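Local coordinates for cyclin-dependent kinase inhibitor 3 (Homo sapiens, PDB 1FPZ), which removes phosphate from phosphotyrosine and phosphoserine or phosphothreonine in proteins and dephosphorylates the kinase CDK2 in a cyclin-dependent manner, at residues 25-29 with 62-67; 48-53 with 86-92; 73-79 with 101-107; 143-149 with 175-181; 151-155 with 167-171. The protein carries 1 engineered substitution. One frame throughout, in Å; residues are numbered along the deposited sequence.

Interaction 1 (25-29 with 62-67)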
# COMPACT_ATOMS: atom_id res chain seq x y z
N THR A 25 4.65 7.90 -20.49
CA THR A 25 5.37 8.23 -19.22
C THR A 25 5.64 6.98 -18.39
O THR A 25 5.07 5.91 -18.64
CB THR A 25 4.56 9.23 -18.35
OG1 THR A 25 5.39 9.71 -17.29
CG2 THR A 25 3.34 8.55 -17.72
N PRO A 26 6.53 7.09 -17.39
CA PRO A 26 6.84 5.93 -16.54
C PRO A 26 5.65 5.47 -15.70
O PRO A 26 4.66 4.91 -16.21
CB PRO A 26 7.99 6.45 -15.69
CG PRO A 26 8.69 7.38 -16.62
CD PRO A 26 7.54 8.14 -17.20
N ILE A 27 5.79 5.70 -14.40
CA ILE A 27 4.81 5.38 -13.36
C ILE A 27 5.51 5.98 -12.17
O ILE A 27 6.67 5.66 -11.91
CB ILE A 27 4.69 3.87 -13.10
CG1 ILE A 27 5.93 3.16 -13.63
CG2 ILE A 27 3.38 3.36 -13.66
CD1 ILE A 27 6.02 1.71 -13.22
N HIS A 28 4.82 6.86 -11.46
CA HIS A 28 5.49 7.46 -10.33
C HIS A 28 5.23 6.85 -8.97
O HIS A 28 4.09 6.60 -8.60
CB HIS A 28 5.18 8.94 -10.25
CG HIS A 28 6.13 9.67 -9.37
ND1 HIS A 28 5.73 10.65 -8.49
CD2 HIS A 28 7.47 9.52 -9.20
CE1 HIS A 28 6.78 11.08 -7.81
NE2 HIS A 28 7.84 10.41 -8.22
N ILE A 29 6.31 6.65 -8.24
CA ILE A 29 6.31 6.09 -6.90
C ILE A 29 6.57 7.23 -5.92
O ILE A 29 7.53 7.98 -6.09
CB ILE A 29 7.45 5.06 -6.75
CG1 ILE A 29 7.38 4.04 -7.89
CG2 ILE A 29 7.38 4.39 -5.39
CD1 ILE A 29 8.49 3.01 -7.85
N LYS A 62 5.16 -2.90 -19.67
CA LYS A 62 6.22 -1.90 -19.57
C LYS A 62 6.35 -1.42 -18.13
O LYS A 62 7.46 -1.30 -17.62
CB LYS A 62 5.94 -0.69 -20.44
CG LYS A 62 7.02 0.39 -20.30
CD LYS A 62 6.49 1.78 -20.59
CE LYS A 62 7.51 2.83 -20.20
NZ LYS A 62 6.89 4.15 -19.96
N ASP A 63 5.21 -1.14 -17.49
CA ASP A 63 5.18 -0.67 -16.10
C ASP A 63 5.87 -1.65 -15.19
O ASP A 63 6.70 -1.27 -14.36
CB ASP A 63 3.75 -0.51 -15.60
CG ASP A 63 3.02 0.58 -16.33
OD1 ASP A 63 3.14 0.65 -17.58
OD2 ASP A 63 2.30 1.35 -15.67
N THR A 64 5.49 -2.91 -15.33
CA THR A 64 6.07 -4.00 -14.55
C THR A 64 7.59 -3.97 -14.71
O THR A 64 8.33 -3.92 -13.73
CB THR A 64 5.50 -5.38 -15.05
OG1 THR A 64 4.11 -5.50 -14.69
CG2 THR A 64 6.28 -6.55 -14.45
N GLU A 65 8.06 -4.00 -15.96
CA GLU A 65 9.49 -3.98 -16.28
C GLU A 65 10.18 -2.75 -15.67
O GLU A 65 11.30 -2.83 -15.17
CB GLU A 65 9.67 -3.96 -17.80
CG GLU A 65 11.08 -4.22 -18.25
CD GLU A 65 11.44 -5.68 -18.13
OE1 GLU A 65 11.58 -6.17 -17.00
OE2 GLU A 65 11.58 -6.34 -19.18
N GLU A 66 9.50 -1.61 -15.74
CA GLU A 66 10.02 -0.37 -15.17
C GLU A 66 10.27 -0.53 -13.67
O GLU A 66 11.34 -0.18 -13.16
CB GLU A 66 9.01 0.76 -15.39
CG GLU A 66 9.17 1.91 -14.43
CD GLU A 66 10.10 3.00 -14.93
OE1 GLU A 66 11.22 2.68 -15.39
OE2 GLU A 66 9.70 4.18 -14.85
N LEU A 67 9.27 -1.06 -12.97
CA LEU A 67 9.36 -1.28 -11.54
C LEU A 67 10.47 -2.25 -11.23
O LEU A 67 11.21 -2.09 -10.26
CB LEU A 67 8.04 -1.84 -11.00
CG LEU A 67 6.80 -0.96 -11.13
CD1 LEU A 67 5.56 -1.82 -10.86
CD2 LEU A 67 6.88 0.22 -10.16
O HOH W 1 4.35 4.08 -20.21
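The extended chain of 25-29, before strand 30-33, passes along helix 60-70 with I27 and D63 nearest in backbone, their CA atoms 6.7 Å apart. This is loop-on-helix packing at the edge of the alpha-beta phosphatase fold, and 25-29 belongs to the N-terminal region that interacts with CDK2. I27 carries most of it. Its chi1 of 19° leaves CG1 almost eclipsed with the backbone N, sending CD1 against the helix, between E66 and L67, where it lies 3.4 Å from E66 CG and 3.5 Å from L67 CG, a tight fit. The E66 chain runs alongside I27 in the reverse sense, its CG against I27 CG1 as well. Further along, I29 CD1 meets L67 CD2 at 4.0 Å. D63 lies beside I27 CG2, but its carboxylate is held by a salt bridge to R58. At the solvent side the extended K62 chain carries NZ to a water, which accepts from NZ at 2.6 Å and donates to T25 O at 2.5 Å.

Interaction 2 (48-53 with 86-92)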
# COMPACT_ATOMS: atom_id res chain seq x y z
N LEU A 48 -2.62 2.18 -9.63
CA LEU A 48 -2.62 0.92 -10.35
C LEU A 48 -1.74 0.88 -11.60
O LEU A 48 -1.98 1.57 -12.58
CB LEU A 48 -4.05 0.53 -10.71
CG LEU A 48 -4.25 -0.83 -11.39
CD1 LEU A 48 -3.48 -1.92 -10.67
CD2 LEU A 48 -5.74 -1.14 -11.40
N PRO A 49 -0.71 0.04 -11.57
CA PRO A 49 0.19 -0.08 -12.72
C PRO A 49 -0.55 -0.73 -13.90
O PRO A 49 -1.36 -1.66 -13.71
CB PRO A 49 1.31 -0.96 -12.19
CG PRO A 49 1.16 -0.89 -10.68
CD PRO A 49 -0.31 -0.85 -10.48
N GLY A 50 -0.28 -0.27 -15.11
CA GLY A 50 -0.92 -0.83 -16.28
C GLY A 50 -2.43 -0.63 -16.37
O GLY A 50 -3.08 -1.22 -17.24
N CYS A 51 -2.99 0.20 -15.49
CA CYS A 51 -4.43 0.44 -15.50
C CYS A 51 -4.89 1.02 -16.84
O CYS A 51 -4.21 1.84 -17.46
CB CYS A 51 -4.81 1.39 -14.38
SG CYS A 51 -6.57 1.66 -14.22
N LYS A 52 -6.07 0.57 -17.27
CA LYS A 52 -6.64 1.02 -18.53
C LYS A 52 -8.10 1.34 -18.27
O LYS A 52 -8.94 0.45 -18.20
CB LYS A 52 -6.51 -0.08 -19.58
CG LYS A 52 -6.33 0.42 -20.99
CD LYS A 52 -5.81 -0.68 -21.90
CE LYS A 52 -4.47 -1.22 -21.41
NZ LYS A 52 -3.98 -2.37 -22.22
N PHE A 53 -8.39 2.62 -18.10
CA PHE A 53 -9.74 3.08 -17.83
C PHE A 53 -9.95 4.35 -18.64
O PHE A 53 -9.08 4.73 -19.41
CB PHE A 53 -9.88 3.37 -16.34
CG PHE A 53 -11.28 3.27 -15.83
CD1 PHE A 53 -11.98 2.07 -15.91
CD2 PHE A 53 -11.89 4.37 -15.24
CE1 PHE A 53 -13.26 1.96 -15.39
CE2 PHE A 53 -13.18 4.27 -14.72
CZ PHE A 53 -13.87 3.07 -14.80
N LYS A 86 -11.95 -5.09 -14.22
CA LYS A 86 -12.46 -3.81 -14.71
C LYS A 86 -11.41 -3.00 -15.45
O LYS A 86 -11.58 -2.65 -16.61
CB LYS A 86 -13.00 -2.97 -13.56
CG LYS A 86 -13.31 -1.54 -13.97
CD LYS A 86 -14.08 -0.81 -12.90
CE LYS A 86 -15.46 -1.43 -12.71
NZ LYS A 86 -16.23 -0.74 -11.65
N TYR A 87 -10.32 -2.70 -14.76
CA TYR A 87 -9.24 -1.90 -15.31
C TYR A 87 -8.32 -2.68 -16.27
O TYR A 87 -7.20 -2.26 -16.57
CB TYR A 87 -8.46 -1.29 -14.14
CG TYR A 87 -9.36 -0.66 -13.08
CD1 TYR A 87 -9.09 -0.82 -11.72
CD2 TYR A 87 -10.48 0.08 -13.44
CE1 TYR A 87 -9.94 -0.27 -10.74
CE2 TYR A 87 -11.32 0.64 -12.48
CZ TYR A 87 -11.05 0.46 -11.13
OH TYR A 87 -11.88 0.99 -10.19
N ARG A 88 -8.82 -3.81 -16.76
CA ARG A 88 -8.10 -4.68 -17.68
C ARG A 88 -6.68 -5.08 -17.32
O ARG A 88 -5.77 -4.96 -18.14
CB ARG A 88 -8.13 -4.11 -19.11
CG ARG A 88 -9.33 -4.61 -19.94
CD ARG A 88 -9.23 -4.36 -21.45
NE ARG A 88 -9.46 -2.97 -21.81
CZ ARG A 88 -9.75 -2.54 -23.04
NH1 ARG A 88 -9.84 -3.41 -24.04
NH2 ARG A 88 -9.95 -1.25 -23.27
N VAL A 89 -6.49 -5.56 -16.10
CA VAL A 89 -5.19 -6.03 -15.62
C VAL A 89 -5.43 -7.25 -14.72
O VAL A 89 -4.90 -7.35 -13.62
CB VAL A 89 -4.43 -4.95 -14.79
CG1 VAL A 89 -3.34 -4.30 -15.64
CG2 VAL A 89 -5.41 -3.88 -14.29
N PRO A 90 -6.22 -8.22 -15.21
CA PRO A 90 -6.57 -9.45 -14.49
C PRO A 90 -5.36 -10.31 -14.13
O PRO A 90 -5.38 -11.03 -13.13
CB PRO A 90 -7.50 -10.17 -15.46
CG PRO A 90 -8.06 -9.04 -16.30
CD PRO A 90 -6.83 -8.22 -16.54
N ASN A 91 -4.32 -10.26 -14.95
CA ASN A 91 -3.14 -11.07 -14.68
C ASN A 91 -1.99 -10.23 -14.15
O ASN A 91 -0.81 -10.53 -14.39
CB ASN A 91 -2.72 -11.82 -15.93
CG ASN A 91 -2.44 -10.90 -17.09
OD1 ASN A 91 -3.29 -10.08 -17.46
ND2 ASN A 91 -1.25 -11.01 -17.68
N LEU A 92 -2.35 -9.18 -13.42
CA LEU A 92 -1.37 -8.27 -12.82
C LEU A 92 -0.43 -9.07 -11.94
O LEU A 92 0.79 -9.03 -12.12
CB LEU A 92 -2.10 -7.22 -11.97
CG LEU A 92 -1.28 -6.15 -11.24
CD1 LEU A 92 -0.39 -5.43 -12.23
CD2 LEU A 92 -2.21 -5.18 -10.56
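One backbone hydrogen bond crosses between 48-53 and 86-92: K52 N donates to Y87 O over 3.1 Å, bent to 144° at the hydrogen. The aromatic contact is a T-shaped pair. The Y87 ring turns its CD2-CE2 edge to one face of F53, centroids 5.2 Å apart and planes at 89°, with Y87 CE2 offset toward the rim of F53. The aliphatic part of K86 lies obliquely beside the same phenylalanine, CG 3.8 Å from F53 CE1. C51 adds a sulfur-aromatic contact, SG being 4.6 Å from the Y87 centroid and oblique to the ring. The 48-51 piece is a type II beta turn, and 86-92 is the link between two helices, where R88, at positive phi, is the C-prime residue of the Schellman motif closing helix 81-86. Apolar contacts fill the rest. With L48 CG anti to N (chi1 -175°), its two methyls part: CD2 reaches Y87 CD1 at 3.4 Å, while CD1 meets L92 CD2 at 3.5 Å. Were Y87 an alanine, the F53 face would probably lose the ring edge set against it, and a gap would open beside L48 and C51. Beyond the two segments, Y141 stacks on the Y87 ring. At the glycine of the turn, V89 CG1 rests 3.5 Å from G50 O.

Interaction 3 (73-79 with 101-107)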
# COMPACT_ATOMS: atom_id res chain seq x y z
N GLN A 73 11.46 -5.06 -5.10
CA GLN A 73 11.60 -6.47 -4.79
C GLN A 73 10.30 -7.13 -4.35
O GLN A 73 10.02 -8.28 -4.68
CB GLN A 73 12.65 -6.66 -3.71
CG GLN A 73 13.84 -5.75 -3.86
CD GLN A 73 15.07 -6.36 -3.25
OE1 GLN A 73 15.72 -7.20 -3.87
NE2 GLN A 73 15.39 -5.96 -2.02
N ASP A 74 9.51 -6.39 -3.59
CA ASP A 74 8.23 -6.87 -3.10
C ASP A 74 7.14 -5.84 -3.36
O ASP A 74 7.37 -4.66 -3.11
CB ASP A 74 8.31 -7.13 -1.60
CG ASP A 74 9.19 -8.31 -1.25
OD1 ASP A 74 10.41 -8.27 -1.54
OD2 ASP A 74 8.66 -9.28 -0.68
N ILE A 75 5.97 -6.27 -3.86
CA ILE A 75 4.83 -5.37 -4.14
C ILE A 75 3.55 -5.82 -3.41
O ILE A 75 3.19 -6.99 -3.51
CB ILE A 75 4.50 -5.30 -5.64
CG1 ILE A 75 5.69 -4.76 -6.41
CG2 ILE A 75 3.31 -4.37 -5.88
CD1 ILE A 75 5.50 -4.84 -7.88
N PHE A 76 2.87 -4.92 -2.70
CA PHE A 76 1.62 -5.27 -2.00
C PHE A 76 0.46 -4.66 -2.77
O PHE A 76 0.43 -3.46 -3.04
CB PHE A 76 1.59 -4.74 -0.56
CG PHE A 76 2.57 -5.42 0.37
CD1 PHE A 76 3.95 -5.32 0.18
CD2 PHE A 76 2.10 -6.16 1.45
CE1 PHE A 76 4.84 -5.93 1.07
CE2 PHE A 76 2.98 -6.77 2.34
CZ PHE A 76 4.35 -6.66 2.15
N VAL A 77 -0.51 -5.50 -3.10
CA VAL A 77 -1.66 -5.08 -3.88
C VAL A 77 -2.95 -5.17 -3.09
O VAL A 77 -3.29 -6.25 -2.60
CB VAL A 77 -1.80 -5.95 -5.13
CG1 VAL A 77 -3.04 -5.54 -5.93
CG2 VAL A 77 -0.54 -5.83 -5.97
N PHE A 78 -3.67 -4.05 -2.97
CA PHE A 78 -4.91 -4.08 -2.22
C PHE A 78 -6.14 -3.99 -3.11
O PHE A 78 -7.24 -3.83 -2.61
CB PHE A 78 -4.96 -2.98 -1.15
CG PHE A 78 -3.73 -2.91 -0.29
CD1 PHE A 78 -2.78 -1.89 -0.49
CD2 PHE A 78 -3.53 -3.80 0.75
CE1 PHE A 78 -1.66 -1.75 0.35
CE2 PHE A 78 -2.41 -3.67 1.60
CZ PHE A 78 -1.48 -2.63 1.39
N CYS A 79 -5.96 -4.12 -4.43
CA CYS A 79 -7.07 -4.08 -5.39
C CYS A 79 -7.74 -5.44 -5.43
O CYS A 79 -7.06 -6.45 -5.39
CB CYS A 79 -6.55 -3.77 -6.78
SG CYS A 79 -6.25 -2.01 -7.08
N ILE A 101 9.26 -10.45 -9.07
CA ILE A 101 8.86 -9.60 -7.94
C ILE A 101 8.01 -10.42 -6.98
O ILE A 101 7.11 -11.10 -7.44
CB ILE A 101 7.97 -8.43 -8.43
CG1 ILE A 101 8.67 -7.64 -9.53
CG2 ILE A 101 7.59 -7.53 -7.24
CD1 ILE A 101 7.80 -6.51 -10.11
N ILE A 102 8.25 -10.38 -5.67
CA ILE A 102 7.37 -11.14 -4.79
C ILE A 102 6.10 -10.31 -4.60
O ILE A 102 6.15 -9.14 -4.23
CB ILE A 102 7.97 -11.43 -3.43
CG1 ILE A 102 9.31 -12.13 -3.59
CG2 ILE A 102 7.00 -12.27 -2.60
CD1 ILE A 102 10.40 -11.18 -4.09
N THR A 103 4.97 -10.95 -4.88
CA THR A 103 3.66 -10.35 -4.85
C THR A 103 2.81 -10.73 -3.62
O THR A 103 2.57 -11.90 -3.37
CB THR A 103 2.93 -10.76 -6.16
OG1 THR A 103 3.64 -10.20 -7.28
CG2 THR A 103 1.50 -10.25 -6.20
N HIS A 104 2.38 -9.71 -2.88
CA HIS A 104 1.56 -9.84 -1.67
C HIS A 104 0.15 -9.32 -1.94
O HIS A 104 -0.15 -8.12 -1.74
CB HIS A 104 2.18 -9.00 -0.55
CG HIS A 104 3.64 -9.28 -0.32
ND1 HIS A 104 4.10 -10.01 0.76
CD2 HIS A 104 4.75 -8.86 -0.98
CE1 HIS A 104 5.42 -10.01 0.76
NE2 HIS A 104 5.84 -9.32 -0.29
N HIS A 105 -0.75 -10.18 -2.40
CA HIS A 105 -2.09 -9.70 -2.68
C HIS A 105 -3.02 -9.81 -1.46
O HIS A 105 -3.32 -10.91 -1.00
CB HIS A 105 -2.69 -10.49 -3.84
CG HIS A 105 -4.07 -10.04 -4.22
ND1 HIS A 105 -5.10 -10.93 -4.48
CD2 HIS A 105 -4.59 -8.80 -4.39
CE1 HIS A 105 -6.19 -10.25 -4.79
NE2 HIS A 105 -5.91 -8.96 -4.75
N HIS A 106 -3.47 -8.67 -0.95
CA HIS A 106 -4.36 -8.62 0.20
C HIS A 106 -5.53 -7.70 -0.12
O HIS A 106 -5.58 -6.54 0.33
CB HIS A 106 -3.64 -8.06 1.42
CG HIS A 106 -2.43 -8.83 1.81
ND1 HIS A 106 -2.43 -9.75 2.83
CD2 HIS A 106 -1.17 -8.79 1.34
CE1 HIS A 106 -1.22 -10.25 2.97
NE2 HIS A 106 -0.43 -9.68 2.08
N PRO A 107 -6.49 -8.21 -0.89
CA PRO A 107 -7.66 -7.41 -1.27
C PRO A 107 -8.42 -6.69 -0.14
O PRO A 107 -8.75 -7.29 0.87
CB PRO A 107 -8.54 -8.41 -2.04
CG PRO A 107 -8.08 -9.76 -1.55
CD PRO A 107 -6.58 -9.59 -1.41
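H104 and F76 face each other across neighbouring parallel strands, 74-77 and 102-105, at one margin of the central phosphatase sheet. From H104, CB lies over the F76 ring, 3.7 Å from its centroid, as a CH-pi contact. CG, anti to the carbonyl carbon (chi1 -52°), lays the imidazole over the same face: an offset stack with centroids 3.9 Å apart and planes only 1° from parallel. On the ring, ND1 lies near F76 CZ but bonds to E125, which also takes H106 NE2; I75 O lies at the ring edge, in plane, next to CD2. At the tip, NE2 donates to D74 OD2 over 2.8 Å, at 163°, in the ring plane and to the anti lone pair. The other D74 oxygen, OD1, forms a salt bridge with R134. Backbone bonds fix the register, H104 N to I75 O at 2.9 Å among them. On the other face of the sheet, I101 CG2 presses on I75 CG1 at 3.5 Å, and H105 NE2 donates to C79 O over 2.8 Å. Replacing H104 with a leucine would probably leave D74 OD2 without its ring N-H and strip F76 of its stacking partner. Gripped at both nitrogens and covered by F76, the H104 imidazole is fixed in rotation; D74 and E125 may favour a protonated ring, though R134 shares the D74 charge.

Interaction 4 (143-149 with 175-181). With SO4 (sulfate ion), chain G.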
# COMPACT_ATOMS: atom_id res chain seq x y z
N GLY A 143 -3.82 4.74 -5.17
CA GLY A 143 -2.82 4.98 -4.13
C GLY A 143 -3.22 6.13 -3.22
O GLY A 143 -2.41 7.02 -2.90
N LEU A 144 -4.46 6.09 -2.76
CA LEU A 144 -4.96 7.17 -1.94
C LEU A 144 -6.13 6.72 -1.10
O LEU A 144 -7.27 6.86 -1.51
CB LEU A 144 -5.39 8.29 -2.87
CG LEU A 144 -6.01 9.53 -2.26
CD1 LEU A 144 -4.92 10.36 -1.62
CD2 LEU A 144 -6.72 10.33 -3.34
N GLY A 145 -5.86 6.17 0.07
CA GLY A 145 -6.95 5.74 0.92
C GLY A 145 -6.67 4.38 1.48
O GLY A 145 -6.32 4.24 2.66
N ARG A 146 -6.85 3.36 0.65
CA ARG A 146 -6.58 2.02 1.10
C ARG A 146 -5.08 1.94 1.35
O ARG A 146 -4.66 1.47 2.39
CB ARG A 146 -7.07 1.01 0.06
CG ARG A 146 -8.61 0.83 0.07
CD ARG A 146 -9.11 -0.22 -0.94
NE ARG A 146 -9.05 0.27 -2.31
CZ ARG A 146 -9.43 -0.43 -3.37
NH1 ARG A 146 -9.91 -1.67 -3.22
NH2 ARG A 146 -9.33 0.10 -4.59
N SER A 147 -4.28 2.44 0.41
CA SER A 147 -2.82 2.40 0.58
C SER A 147 -2.33 3.26 1.72
O SER A 147 -1.44 2.84 2.47
CB SER A 147 -2.11 2.82 -0.70
OG SER A 147 -2.22 1.83 -1.68
N CYS A 148 -2.91 4.45 1.88
CA CYS A 148 -2.50 5.34 2.96
C CYS A 148 -2.95 4.78 4.29
O CYS A 148 -2.30 4.98 5.32
CB CYS A 148 -3.09 6.72 2.77
SG CYS A 148 -2.68 7.35 1.19
N LEU A 149 -4.07 4.06 4.26
CA LEU A 149 -4.60 3.45 5.47
C LEU A 149 -3.58 2.43 6.00
O LEU A 149 -3.24 2.44 7.19
CB LEU A 149 -5.93 2.75 5.15
CG LEU A 149 -6.70 2.02 6.25
CD1 LEU A 149 -7.53 2.99 7.03
CD2 LEU A 149 -7.60 0.99 5.61
N ARG A 175 0.54 12.17 0.15
CA ARG A 175 -0.47 11.96 -0.89
C ARG A 175 -1.47 13.09 -1.16
O ARG A 175 -2.19 13.03 -2.17
CB ARG A 175 -1.28 10.69 -0.56
CG ARG A 175 -0.46 9.47 -0.22
CD ARG A 175 0.39 9.11 -1.37
NE ARG A 175 -0.41 9.07 -2.58
CZ ARG A 175 0.10 9.19 -3.80
NH1 ARG A 175 1.41 9.35 -3.94
NH2 ARG A 175 -0.69 9.15 -4.85
N GLY A 176 -1.55 14.08 -0.28
CA GLY A 176 -2.50 15.16 -0.46
C GLY A 176 -3.59 15.14 0.60
O GLY A 176 -3.62 14.23 1.44
N SER A 177 -4.49 16.11 0.59
CA SER A 177 -5.55 16.13 1.59
C SER A 177 -6.48 14.92 1.44
O SER A 177 -7.20 14.59 2.38
CB SER A 177 -6.35 17.44 1.52
OG SER A 177 -6.92 17.66 0.23
N GLY A 178 -6.45 14.26 0.28
CA GLY A 178 -7.29 13.10 0.05
C GLY A 178 -6.66 11.79 0.47
O GLY A 178 -7.16 10.73 0.09
N ALA A 179 -5.59 11.85 1.24
CA ALA A 179 -4.86 10.67 1.73
C ALA A 179 -5.79 9.56 2.20
O ALA A 179 -5.74 8.42 1.71
CB ALA A 179 -3.92 11.08 2.87
N ILE A 180 -6.61 9.88 3.19
CA ILE A 180 -7.58 8.92 3.70
C ILE A 180 -8.88 9.29 2.99
O ILE A 180 -9.24 10.47 2.91
CB ILE A 180 -7.76 9.02 5.22
CG1 ILE A 180 -6.42 8.79 5.94
CG2 ILE A 180 -8.77 7.98 5.69
CD1 ILE A 180 -5.90 7.38 5.87
N GLN A 181 -9.58 8.27 2.48
CA GLN A 181 -10.81 8.45 1.72
C GLN A 181 -12.12 8.62 2.47
O GLN A 181 -12.78 9.64 2.33
CB GLN A 181 -11.00 7.29 0.73
CG GLN A 181 -10.06 7.27 -0.47
CD GLN A 181 -10.18 8.50 -1.36
OE1 GLN A 181 -9.97 8.42 -2.57
NE2 GLN A 181 -10.49 9.64 -0.76
S SO4 G . -8.14 3.84 -2.59
O1 SO4 G . -8.79 2.61 -2.15
O2 SO4 G . -9.04 4.94 -2.21
O3 SO4 G . -7.88 3.76 -4.05
O4 SO4 G . -6.90 4.05 -1.84
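R175 leans back over G143 and C148, folded on itself at its second and third torsions, while the L144 and Q181 side chains lie crosswise. The 143-149 segment is the end of the phosphate-binding loop of the protein-tyrosine phosphatases running into helix 146-158, and it lies against the loop after helix 164-175. R175 lays CG 3.4 Å from C148 SG and brings NE to G143 O, a weak hydrogen bond of 2.9 Å with an angle of 123°. L144, its CG anti to the backbone N (chi1 177°), turns its end toward R175 and G178, though its exact place is doubtful. C148 rests beside A179, and I180 CD1 reaches C148 CB at 4.2 Å. At the N-cap position, the backbone of G145 (phi 135°) would jam a CB against the carbonyl O of L144, and that CB would also run into Q181 CG. On the ligand side, a sulfate, probably from the crystallisation liquor, sits where a substrate phosphate is expected. R146 lies edge-on, with the sulfur near its guanidinium plane, and its NH1 is held by a salt bridge to E83 and a hydrogen bond to I108 O. R146 N also donates to the sulfate, although the oxygen positions are less sure. Within the helix entrance, G145 N makes a weak hydrogen bond of 3.6 Å to C148 SG.

Interaction 5 (151-155 with 167-171)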
# COMPACT_ATOMS: atom_id res chain seq x y z
N ALA A 151 -0.36 2.23 5.14
CA ALA A 151 0.88 2.94 5.45
C ALA A 151 0.76 3.57 6.82
O ALA A 151 1.64 3.42 7.65
CB ALA A 151 1.14 4.02 4.41
N ALA A 152 -0.35 4.28 7.06
CA ALA A 152 -0.56 4.94 8.34
C ALA A 152 -0.70 3.92 9.46
O ALA A 152 -0.31 4.17 10.60
CB ALA A 152 -1.77 5.82 8.26
N CYS A 153 -1.27 2.77 9.14
CA CYS A 153 -1.38 1.72 10.14
C CYS A 153 0.03 1.22 10.52
O CYS A 153 0.30 0.96 11.69
CB CYS A 153 -2.19 0.55 9.58
SG CYS A 153 -3.89 0.56 10.10
N LEU A 154 0.91 1.10 9.53
CA LEU A 154 2.28 0.62 9.75
C LEU A 154 3.04 1.59 10.68
O LEU A 154 3.85 1.16 11.48
CB LEU A 154 3.03 0.46 8.41
CG LEU A 154 4.53 0.03 8.49
CD1 LEU A 154 4.64 -1.47 8.75
CD2 LEU A 154 5.27 0.34 7.18
N LEU A 155 2.78 2.89 10.56
CA LEU A 155 3.45 3.87 11.42
C LEU A 155 2.99 3.63 12.86
O LEU A 155 3.82 3.57 13.76
CB LEU A 155 3.14 5.31 10.98
CG LEU A 155 3.74 5.66 9.61
CD1 LEU A 155 3.39 7.08 9.25
CD2 LEU A 155 5.27 5.47 9.65
N ALA A 167 -0.07 10.15 12.21
CA ALA A 167 0.21 9.22 11.12
C ALA A 167 -0.56 9.62 9.91
O ALA A 167 -0.11 9.47 8.78
CB ALA A 167 -0.16 7.81 11.52
N ILE A 168 -1.75 10.15 10.14
CA ILE A 168 -2.59 10.59 9.06
C ILE A 168 -1.91 11.81 8.43
O ILE A 168 -1.80 11.91 7.21
CB ILE A 168 -4.01 10.88 9.61
CG1 ILE A 168 -4.56 9.57 10.21
CG2 ILE A 168 -4.92 11.38 8.51
CD1 ILE A 168 -5.74 9.75 11.12
N ASP A 169 -1.40 12.71 9.27
CA ASP A 169 -0.73 13.91 8.77
C ASP A 169 0.46 13.56 7.88
O ASP A 169 0.68 14.16 6.83
CB ASP A 169 -0.27 14.78 9.94
CG ASP A 169 -1.43 15.25 10.82
OD1 ASP A 169 -2.53 15.45 10.28
OD2 ASP A 169 -1.23 15.45 12.05
N SER A 170 1.25 12.57 8.31
CA SER A 170 2.41 12.17 7.51
C SER A 170 2.02 11.70 6.12
O SER A 170 2.70 12.02 5.15
CB SER A 170 3.20 11.07 8.21
OG SER A 170 3.60 11.46 9.51
N LEU A 171 0.94 10.93 6.01
CA LEU A 171 0.50 10.45 4.70
C LEU A 171 -0.15 11.56 3.90
O LEU A 171 -0.01 11.62 2.67
CB LEU A 171 -0.47 9.26 4.86
CG LEU A 171 0.15 7.85 4.98
CD1 LEU A 171 0.94 7.55 3.74
CD2 LEU A 171 1.04 7.74 6.22
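L171 pushes its two methyls into the flank of helix 146-158, dividing them between A151 and A152. With CG anti to the carbonyl carbon and chi1 at -86°, CD1 comes to 3.6 Å from A151 CB, while CD2 settles 4.0 Å from A152 CB. L155 meets it obliquely from one turn further along: its CG is likewise beside the backbone N (chi1 -67°), the chain is extended at chi2, and CD1 reaches L171 CD2 at 3.9 Å and S170 CB at 4.1 Å. The two alanines A152 and A167 mark the closest backbone approach, their CB atoms 4.1 Å apart. The axes of the two segments, on helix 146-158 and helix 164-175, cross at 134°, their N-to-C directions broadly opposed, 9.0 Å apart at closest. Helix 183-189 covers a neighbouring side, with L189 touching A152. No hydrogen bond crosses, and S170 OG turns to Q166 O within its own helix, so the pair is held by apolar packing alone, with small alanines admitting the leucine methyls.

Interactions 4 and 5 share helix 146-158; their centres are 10 Å apart, and C148 O touches L171 CG at 3.8 Å. Interaction 4 holds the sulfate in the P-loop, where G143 is about 4 Å from the side chain of S140, the engineered serine at the predicted catalytic cysteine position. F78 of interaction 3 is also about 4 Å from S140, side chain to side chain, and its CD1 lies 3.9 Å from S147 OG at the helix start; L48 of interaction 2 is about 7 Å from S140. Interactions 1 and 2 meet where D63 OD2 probably accepts a hydrogen bond from G50 N, 3.1 Å away. L67 of interaction 1 packs on I75 of interaction 3.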